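Long-range contact in lipolytic enzyme, g-d-s-l (Clostridium thermocellum, PDB 2W47), which carries a family 6 carbohydrate-binding module, a calcium-containing beta-sandwich domain that holds a glycan in its pocket: residues F58-G63 / G119-D124. Numbering follows the deposited sequence.
Sequences FRYANG and GGPNVD. With AQA (4-deoxy-beta-L-threo-hex-4-enopyranuronic acid), chain B.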
loop_
_atom_site.group_PDB
_atom_site.type_symbol
_atom_site.label_atom_id
_atom_site.label_comp_id
_atom_site.label_asym_id
_atom_site.label_seq_id
_atom_site.Cartn_x
_atom_site.Cartn_y
_atom_site.Cartn_z
ATOM N N PHE A 58 4.362 0.598 -2.092
ATOM C CA PHE A 58 3.741 1.473 -1.100
ATOM C C PHE A 58 4.808 2.395 -0.541
ATOM O O PHE A 58 5.858 1.931 -0.094
ATOM C CB PHE A 58 3.157 0.651 0.052
ATOM C CG PHE A 58 2.095 -0.322 -0.366
ATOM C CD1 PHE A 58 0.752 0.047 -0.366
ATOM C CD2 PHE A 58 2.432 -1.620 -0.743
ATOM C CE1 PHE A 58 -0.237 -0.863 -0.744
ATOM C CE2 PHE A 58 1.453 -2.533 -1.121
ATOM C CZ PHE A 58 0.113 -2.160 -1.119
ATOM N N ARG A 59 4.561 3.697 -0.572
ATOM C CA ARG A 59 5.401 4.625 0.165
ATOM C C ARG A 59 4.770 4.777 1.539
ATOM O O ARG A 59 3.601 5.117 1.646
ATOM C CB ARG A 59 5.512 5.963 -0.561
ATOM C CG ARG A 59 6.449 6.954 0.122
ATOM C CD ARG A 59 6.759 8.151 -0.760
ATOM N NE ARG A 59 7.824 8.990 -0.206
ATOM C CZ ARG A 59 7.630 10.083 0.530
ATOM N NH1 ARG A 59 8.670 10.780 0.978
ATOM N NH2 ARG A 59 6.401 10.487 0.830
ATOM N N TYR A 60 5.545 4.519 2.593
ATOM C CA TYR A 60 4.983 4.351 3.926
ATOM C C TYR A 60 5.908 4.880 5.016
ATOM O O TYR A 60 7.110 5.046 4.792
ATOM C CB TYR A 60 4.669 2.866 4.173
ATOM C CG TYR A 60 5.875 2.074 4.614
ATOM C CD1 TYR A 60 6.112 1.849 5.965
ATOM C CD2 TYR A 60 6.782 1.568 3.690
ATOM C CE1 TYR A 60 7.221 1.139 6.390
ATOM C CE2 TYR A 60 7.907 0.850 4.111
ATOM C CZ TYR A 60 8.103 0.646 5.459
ATOM O OH TYR A 60 9.207 -0.048 5.908
ATOM N N ALA A 61 5.340 5.132 6.193
ATOM C CA ALA A 61 6.125 5.458 7.368
ATOM C C ALA A 61 5.714 4.560 8.509
ATOM O O ALA A 61 4.553 4.192 8.636
ATOM C CB ALA A 61 5.963 6.933 7.748
ATOM N N ASN A 62 6.681 4.202 9.346
ATOM C CA ASN A 62 6.420 3.416 10.545
ATOM C C ASN A 62 7.367 3.906 11.626
ATOM O O ASN A 62 8.538 3.507 11.681
ATOM C CB ASN A 62 6.584 1.917 10.273
ATOM C CG ASN A 62 6.344 1.067 11.506
ATOM O OD1 ASN A 62 6.062 1.597 12.582
ATOM N ND2 ASN A 62 6.488 -0.249 11.366
ATOM N N GLY A 63 6.845 4.776 12.486
ATOM C CA GLY A 63 7.655 5.402 13.528
ATOM C C GLY A 63 7.703 4.609 14.815
ATOM O O GLY A 63 8.123 5.130 15.842
ATOM N N GLY A 119 -2.205 -1.957 14.009
ATOM C CA GLY A 119 -2.659 -1.507 12.692
ATOM C C GLY A 119 -1.579 -1.495 11.631
ATOM O O GLY A 119 -0.510 -2.099 11.800
ATOM N N GLY A 120 -1.870 -0.821 10.521
ATOM C CA GLY A 120 -0.935 -0.752 9.408
ATOM C C GLY A 120 -0.020 0.449 9.531
ATOM O O GLY A 120 -0.250 1.320 10.379
ATOM N N PRO A 121 1.007 0.519 8.671
ATOM C CA PRO A 121 1.862 1.697 8.626
ATOM C C PRO A 121 1.054 2.876 8.090
ATOM O O PRO A 121 -0.027 2.688 7.515
ATOM C CB PRO A 121 2.926 1.311 7.594
ATOM C CG PRO A 121 2.214 0.378 6.670
ATOM C CD PRO A 121 1.356 -0.443 7.608
ATOM N N ASN A 122 1.573 4.083 8.264
ATOM C CA ASN A 122 1.010 5.218 7.534
ATOM C C ASN A 122 1.389 5.075 6.072
ATOM O O ASN A 122 2.536 4.744 5.755
ATOM C CB ASN A 122 1.519 6.538 8.089
ATOM C CG ASN A 122 0.924 6.872 9.440
ATOM O OD1 ASN A 122 -0.053 6.266 9.880
ATOM N ND2 ASN A 122 1.517 7.862 10.115
ATOM N N VAL A 123 0.430 5.293 5.174
ATOM C CA VAL A 123 0.648 5.033 3.742
ATOM C C VAL A 123 0.360 6.282 2.910
ATOM O O VAL A 123 -0.758 6.834 2.931
ATOM C CB VAL A 123 -0.195 3.840 3.222
ATOM C CG1 VAL A 123 0.019 3.652 1.736
ATOM C CG2 VAL A 123 0.177 2.548 3.973
ATOM N N ASP A 124 1.382 6.730 2.193
ATOM C CA ASP A 124 1.318 7.945 1.396
ATOM C C ASP A 124 0.606 7.714 0.063
ATOM O O ASP A 124 -0.254 8.512 -0.349
ATOM C CB ASP A 124 2.753 8.426 1.146
ATOM C CG ASP A 124 2.819 9.776 0.482
ATOM O OD1 ASP A 124 1.884 10.582 0.649
ATOM O OD2 ASP A 124 3.842 10.042 -0.187
HETATM O O6A AQA B . 0.752 4.603 15.760
HETATM C C6 AQA B . 0.373 5.240 14.738
HETATM O O6B AQA B . -0.222 4.684 13.779
HETATM C C5 AQA B . 0.620 6.549 14.667
HETATM O O5 AQA B . 1.340 7.140 15.788
HETATM C C4 AQA B . 0.245 7.280 13.592
HETATM C C3 AQA B . 0.329 8.793 13.630
HETATM O O3 AQA B . 0.419 9.351 12.311
HETATM C C2 AQA B . 1.561 9.169 14.442
HETATM O O2 AQA B . 1.695 10.588 14.544
HETATM C C1 AQA B . 1.461 8.566 15.840
#
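Tyr60 and Val123 face each other as a non-hydrogen-bonded pair where strands 58-61 and 122-124 run antiparallel, and Ala61 with Asn122 forms the hydrogen-bonded pair beside it. The Ala61 N to Asn122 O bond is 2.9 Å long, while the return bond from Asn122 N to Ala61 O is weak. Further along, Asp124 N donates to Arg59 O at 2.8 Å. At this end Arg59 and Asp124 lie side by side and point the same way. With CG anti to the backbone N (chi1 -177°) and the chain extended as far as NE, Arg59 runs alongside the aspartate and brings NH2 within 2.8 Å of Asp124 OD2 in a salt bridge. The carboxylate oxygen sits near the guanidinium plane, but NH2 meets it from above the carboxylate plane, the two planes being 61° apart. Thr27 OG1 also bonds to OD2, and NH2 has a second acceptor in Gly25 O.

These are the two central strands of the four-stranded sheet in the beta-sandwich of a family 6 carbohydrate-binding module. On the face of Tyr60 and Val123, the valine packs against Ile42 and Trp44 of the other sheet. Phe58 turns a ring edge to the same valine, CD1 lying 4.2 Å from Val123 CG1. Pro121 CB comes obliquely to the Tyr60 ring, 3.6 Å from CD1, and also touches Ala61 O; the tyrosine hydroxyl is bonded to Val86 O.

Asn122 projects from the face it shares with Ala61, where their CB atoms are 4.5 Å apart. Its CG lies beside the backbone N (chi1 -72°), and in the glycan pocket Asn122 ND2 donates a 2.9 Å hydrogen bond to O3 of 4-deoxy-beta-L-threo-hex-4-enopyranuronic acid.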